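Putative pyridoxal phosphate-dependent transferase (Clostridium difficile, PDB 4DQ6) binds pyridoxal-5'-phosphate and belongs to the class I and II aminotransferase family, whose members depend on this cofactor; its own role remains putative. Local coordinates at residues 326-339 with 360-373. Numbering follows the deposited sequence.
Sequences YLLWVDFSALGLSD and FGIGGSGYQRINLA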
loop_
_atom_site.group_PDB
_atom_site.type_symbol
_atom_site.label_atom_id
_atom_site.label_comp_id
_atom_site.label_asym_id
_atom_site.label_seq_id
_atom_site.Cartn_x
_atom_site.Cartn_y
_atom_site.Cartn_z
ATOM N N TYR A 326 20.784 -3.009 13.225
ATOM C CA TYR A 326 20.664 -3.102 14.677
ATOM C C TYR A 326 20.399 -4.468 15.210
ATOM O O TYR A 326 19.870 -4.679 16.323
ATOM C CB TYR A 326 19.626 -2.108 15.182
ATOM C CG TYR A 326 18.246 -2.117 14.543
ATOM C CD1 TYR A 326 17.363 -3.144 14.785
ATOM C CD2 TYR A 326 17.806 -1.046 13.772
ATOM C CE1 TYR A 326 16.077 -3.102 14.268
ATOM C CE2 TYR A 326 16.518 -1.008 13.246
ATOM C CZ TYR A 326 15.646 -2.035 13.552
ATOM O OH TYR A 326 14.350 -2.023 13.149
ATOM N N LEU A 327 20.801 -5.465 14.431
ATOM C CA LEU A 327 20.456 -6.851 14.627
ATOM C C LEU A 327 21.726 -7.614 14.979
ATOM O O LEU A 327 22.728 -7.483 14.260
ATOM C CB LEU A 327 19.794 -7.420 13.348
ATOM C CG LEU A 327 18.518 -6.657 12.927
ATOM C CD1 LEU A 327 18.119 -7.069 11.478
ATOM C CD2 LEU A 327 17.339 -6.810 13.875
ATOM N N LEU A 328 21.670 -8.409 16.024
ATOM C CA LEU A 328 22.807 -9.146 16.533
ATOM C C LEU A 328 22.623 -10.633 16.189
ATOM O O LEU A 328 21.535 -11.189 16.357
ATOM C CB LEU A 328 22.874 -9.002 18.079
ATOM C CG LEU A 328 24.214 -9.353 18.728
ATOM C CD1 LEU A 328 25.332 -8.371 18.371
ATOM C CD2 LEU A 328 24.000 -9.384 20.268
ATOM N N TRP A 329 23.674 -11.268 15.674
ATOM C CA TRP A 329 23.642 -12.624 15.176
ATOM C C TRP A 329 24.479 -13.476 16.070
ATOM O O TRP A 329 25.721 -13.355 16.074
ATOM C CB TRP A 329 24.169 -12.597 13.764
ATOM C CG TRP A 329 24.144 -13.881 12.926
ATOM C CD1 TRP A 329 25.225 -14.525 12.257
ATOM C CD2 TRP A 329 22.970 -14.623 12.507
ATOM N NE1 TRP A 329 24.757 -15.526 11.586
ATOM C CE2 TRP A 329 23.437 -15.666 11.664
ATOM C CE3 TRP A 329 21.613 -14.564 12.810
ATOM C CZ2 TRP A 329 22.570 -16.601 11.100
ATOM C CZ3 TRP A 329 20.738 -15.446 12.226
ATOM C CH2 TRP A 329 21.224 -16.492 11.397
ATOM N N VAL A 330 23.814 -14.311 16.885
ATOM C CA VAL A 330 24.492 -14.999 17.976
ATOM C C VAL A 330 24.428 -16.515 17.766
ATOM O O VAL A 330 23.373 -17.058 17.514
ATOM C CB VAL A 330 23.829 -14.658 19.336
ATOM C CG1 VAL A 330 24.509 -15.391 20.483
ATOM C CG2 VAL A 330 23.794 -13.153 19.577
ATOM N N ASP A 331 25.597 -17.159 17.813
ATOM C CA ASP A 331 25.732 -18.579 17.622
ATOM C C ASP A 331 25.588 -19.296 18.977
ATOM O O ASP A 331 26.384 -19.080 19.878
ATOM C CB ASP A 331 27.107 -18.817 17.024
ATOM C CG ASP A 331 27.395 -20.265 16.755
ATOM O OD1 ASP A 331 26.499 -21.118 16.866
ATOM O OD2 ASP A 331 28.577 -20.528 16.446
ATOM N N PHE A 332 24.556 -20.131 19.055
ATOM C CA PHE A 332 24.254 -20.972 20.221
ATOM C C PHE A 332 24.658 -22.429 20.047
ATOM O O PHE A 332 24.331 -23.275 20.865
ATOM C CB PHE A 332 22.748 -20.965 20.478
ATOM C CG PHE A 332 22.202 -19.690 21.028
ATOM C CD1 PHE A 332 22.130 -18.552 20.282
ATOM C CD2 PHE A 332 21.665 -19.671 22.329
ATOM C CE1 PHE A 332 21.593 -17.394 20.814
ATOM C CE2 PHE A 332 21.124 -18.539 22.873
ATOM C CZ PHE A 332 21.063 -17.371 22.088
ATOM N N SER A 333 25.356 -22.756 18.963
ATOM C CA SER A 333 25.590 -24.140 18.618
ATOM C C SER A 333 26.428 -24.901 19.665
ATOM O O SER A 333 26.264 -26.124 19.818
ATOM C CB SER A 333 26.266 -24.250 17.235
ATOM O OG SER A 333 27.528 -23.634 17.221
ATOM N N ALA A 334 27.271 -24.203 20.417
ATOM C CA ALA A 334 28.149 -24.888 21.408
ATOM C C ALA A 334 27.336 -25.488 22.563
ATOM O O ALA A 334 27.858 -26.299 23.309
ATOM C CB ALA A 334 29.249 -23.958 21.931
ATOM N N LEU A 335 26.071 -25.128 22.703
ATOM C CA LEU A 335 25.157 -25.752 23.705
ATOM C C LEU A 335 24.744 -27.190 23.343
ATOM O O LEU A 335 24.181 -27.936 24.182
ATOM C CB LEU A 335 23.893 -24.918 23.883
ATOM C CG LEU A 335 24.076 -23.452 24.289
ATOM C CD1 LEU A 335 22.754 -22.703 24.391
ATOM C CD2 LEU A 335 24.828 -23.338 25.619
ATOM N N GLY A 336 24.985 -27.574 22.095
ATOM C CA GLY A 336 24.651 -28.920 21.628
ATOM C C GLY A 336 23.173 -29.260 21.552
ATOM O O GLY A 336 22.801 -30.439 21.634
ATOM N N LEU A 337 22.326 -28.244 21.417
ATOM C CA LEU A 337 20.898 -28.446 21.247
ATOM C C LEU A 337 20.577 -28.435 19.762
ATOM O O LEU A 337 21.285 -27.807 18.962
ATOM C CB LEU A 337 20.105 -27.375 21.992
ATOM C CG LEU A 337 20.421 -27.243 23.482
ATOM C CD1 LEU A 337 19.483 -26.248 24.157
ATOM C CD2 LEU A 337 20.297 -28.596 24.164
ATOM N N SER A 338 19.519 -29.154 19.392
ATOM C CA SER A 338 18.935 -28.997 18.081
ATOM C C SER A 338 18.280 -27.628 18.021
ATOM O O SER A 338 17.993 -27.024 19.053
ATOM C CB SER A 338 17.885 -30.071 17.796
ATOM O OG SER A 338 16.751 -29.868 18.622
ATOM N N ASP A 339 18.038 -27.168 16.802
ATOM C CA ASP A 339 17.367 -25.905 16.562
ATOM C C ASP A 339 16.009 -25.903 17.238
ATOM O O ASP A 339 15.607 -24.919 17.839
ATOM C CB ASP A 339 17.171 -25.676 15.070
ATOM C CG ASP A 339 18.439 -25.186 14.370
ATOM O OD1 ASP A 339 19.276 -24.501 15.010
ATOM O OD2 ASP A 339 18.578 -25.474 13.161
ATOM N N PHE A 360 16.444 -18.066 8.268
ATOM C CA PHE A 360 17.253 -17.344 7.267
ATOM C C PHE A 360 17.923 -18.262 6.239
ATOM O O PHE A 360 18.635 -17.782 5.388
ATOM C CB PHE A 360 18.265 -16.470 7.983
ATOM C CG PHE A 360 17.645 -15.469 8.933
ATOM C CD1 PHE A 360 17.178 -14.229 8.500
ATOM C CD2 PHE A 360 17.541 -15.765 10.256
ATOM C CE1 PHE A 360 16.585 -13.305 9.383
ATOM C CE2 PHE A 360 16.934 -14.890 11.161
ATOM C CZ PHE A 360 16.479 -13.630 10.724
ATOM N N GLY A 361 17.654 -19.563 6.283
ATOM C CA GLY A 361 18.156 -20.475 5.272
ATOM C C GLY A 361 19.501 -21.071 5.635
ATOM O O GLY A 361 19.829 -21.252 6.844
ATOM N N ILE A 362 20.237 -21.425 4.592
ATOM C CA ILE A 362 21.477 -22.170 4.755
ATOM C C ILE A 362 22.434 -21.352 5.584
ATOM O O ILE A 362 22.600 -20.189 5.306
ATOM C CB ILE A 362 22.058 -22.483 3.376
ATOM C CG1 ILE A 362 21.132 -23.495 2.688
ATOM C CG2 ILE A 362 23.457 -23.080 3.465
ATOM C CD1 ILE A 362 21.323 -23.591 1.195
ATOM N N GLY A 363 23.039 -21.970 6.599
ATOM C CA GLY A 363 23.983 -21.274 7.439
ATOM C C GLY A 363 23.326 -20.667 8.654
ATOM O O GLY A 363 24.047 -20.132 9.522
ATOM N N GLY A 364 22.006 -20.703 8.765
ATOM C CA GLY A 364 21.364 -20.169 9.960
ATOM C C GLY A 364 21.255 -21.123 11.137
ATOM O O GLY A 364 21.026 -20.694 12.252
ATOM N N SER A 365 21.399 -22.436 10.888
ATOM C CA SER A 365 21.226 -23.398 11.973
ATOM C C SER A 365 22.138 -23.066 13.157
ATOM O O SER A 365 23.301 -22.760 12.970
ATOM C CB SER A 365 21.517 -24.814 11.488
ATOM O OG SER A 365 21.160 -25.693 12.534
ATOM N N GLY A 366 21.590 -23.110 14.365
ATOM C CA GLY A 366 22.377 -22.878 15.548
ATOM C C GLY A 366 22.436 -21.408 15.960
ATOM O O GLY A 366 22.880 -21.116 17.072
ATOM N N TYR A 367 21.963 -20.492 15.112
ATOM C CA TYR A 367 21.991 -19.065 15.408
ATOM C C TYR A 367 20.618 -18.569 15.854
ATOM O O TYR A 367 19.614 -19.195 15.589
ATOM C CB TYR A 367 22.379 -18.291 14.138
ATOM C CG TYR A 367 23.857 -18.252 13.906
ATOM C CD1 TYR A 367 24.478 -19.237 13.171
ATOM C CD2 TYR A 367 24.632 -17.179 14.360
ATOM C CE1 TYR A 367 25.849 -19.195 12.956
ATOM C CE2 TYR A 367 26.009 -17.146 14.134
ATOM C CZ TYR A 367 26.576 -18.122 13.427
ATOM O OH TYR A 367 27.951 -17.989 13.187
ATOM N N GLN A 368 20.620 -17.416 16.523
ATOM C CA GLN A 368 19.426 -16.610 16.761
ATOM C C GLN A 368 19.782 -15.162 16.491
ATOM O O GLN A 368 20.898 -14.725 16.772
ATOM C CB GLN A 368 18.958 -16.693 18.231
ATOM C CG GLN A 368 18.699 -18.111 18.698
ATOM C CD GLN A 368 17.331 -18.650 18.283
ATOM O OE1 GLN A 368 16.349 -17.890 18.313
ATOM N NE2 GLN A 368 17.244 -19.970 17.998
ATOM N N ARG A 369 18.818 -14.435 15.959
ATOM C CA ARG A 369 18.906 -12.989 15.746
ATOM C C ARG A 369 18.140 -12.166 16.787
ATOM O O ARG A 369 16.975 -12.417 17.068
ATOM C CB ARG A 369 18.422 -12.648 14.338
ATOM C CG ARG A 369 18.908 -11.331 13.808
ATOM C CD ARG A 369 18.080 -10.831 12.638
ATOM N NE ARG A 369 16.703 -10.456 13.001
ATOM C CZ ARG A 369 15.794 -10.088 12.130
ATOM N NH1 ARG A 369 16.072 -10.076 10.801
ATOM N NH2 ARG A 369 14.591 -9.727 12.541
ATOM N N ILE A 370 18.881 -11.207 17.332
ATOM C CA ILE A 370 18.425 -10.380 18.437
ATOM C C ILE A 370 18.372 -8.899 18.015
ATOM O O ILE A 370 19.357 -8.341 17.550
ATOM C CB ILE A 370 19.301 -10.514 19.677
ATOM C CG1 ILE A 370 19.605 -11.992 19.991
ATOM C CG2 ILE A 370 18.595 -9.879 20.861
ATOM C CD1 ILE A 370 20.548 -12.249 21.141
ATOM N N ASN A 371 17.191 -8.303 18.193
ATOM C CA ASN A 371 16.949 -6.903 17.925
ATOM C C ASN A 371 17.385 -5.974 19.049
ATOM O O ASN A 371 16.787 -6.030 20.116
ATOM C CB ASN A 371 15.479 -6.698 17.561
ATOM C CG ASN A 371 15.132 -5.276 17.192
ATOM O OD1 ASN A 371 15.843 -4.317 17.520
ATOM N ND2 ASN A 371 13.940 -5.114 16.626
ATOM N N LEU A 372 18.415 -5.151 18.815
ATOM C CA LEU A 372 18.979 -4.266 19.851
ATOM C C LEU A 372 18.508 -2.850 19.812
ATOM O O LEU A 372 19.062 -1.984 20.539
ATOM C CB LEU A 372 20.520 -4.360 19.801
ATOM C CG LEU A 372 21.139 -5.345 20.801
ATOM C CD1 LEU A 372 20.532 -6.743 20.667
ATOM C CD2 LEU A 372 22.672 -5.345 20.673
ATOM N N ALA A 373 17.507 -2.526 19.005
ATOM C CA ALA A 373 16.960 -1.164 18.904
ATOM C C ALA A 373 15.874 -1.032 19.938
ATOM O O ALA A 373 14.675 -0.934 19.646
ATOM C CB ALA A 373 16.406 -0.888 17.483
HETATM O O HOH W 1 25.849 -22.432 14.345
HETATM O O HOH W 2 19.105 -21.798 16.280
#
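Trp329 and Tyr367 stack diagonally on one face of an antiparallel pairing, strand 327-331 against strand 367-371, the two middle strands of the small four-stranded sheet in this PLP-dependent aminotransferase fold; Trp329 pairs with Arg369, Tyr367 with Asp331. The indole's five-membered ring and the phenol form an offset stack, centroids 3.8 Å apart and planes at 7°, while Tyr367 CB sits over the six-membered ring. Trp329 reaches across because its CG stands anti to the backbone N (chi1 -175°), carrying the indole on to Phe360 in an offset edge-to-face pair, planes at 89°. A broad, flat residue suits this place, serving two aromatic neighbours at once; its NE1 bonds to Tyr151 OH. On its other face the Tyr367 ring carries Asp331 CB, and its OH bonds to Lys145. Leu327, its side chain about 5 Å from the bound pyridoxal-5'-phosphate, lays CD1 over the Arg369 guanidinium. Arginine suits this place because NH1 bonds to Asn175 of the PLP pocket and NH2 to Trp38 O.

The reverse face is aliphatic at Leu328, Val330 and Ile370; Val330 CG2 touches Ile370 CD1 at 3.7 Å. Paired backbone bonds join Leu328 to Ile370 and Val330 to Gln368. Just beyond the strand, Phe332 CE1 packs on Gln368 CG. Helix 339-350 meets Phe332 and Gln368, helix 376-390 Phe332 and Ile370.

Phe332 N bonds to Gly366 O at 2.8 Å. Glycine fits there: at its positive phi a CB would press on Ser365 O and Ser333 CB. Asp331 OD1 accepts Ser333 N from above the carboxylate plane, an Asx turn, and also Ser333 OG (2.7 Å), which suits serine. Asp339 grips turn 364-367: OD2 accepts a hydrogen bond from Ser365 OG (2.7 Å), and OD1 receives Gly366 N at 2.8 Å through its syn lone pair.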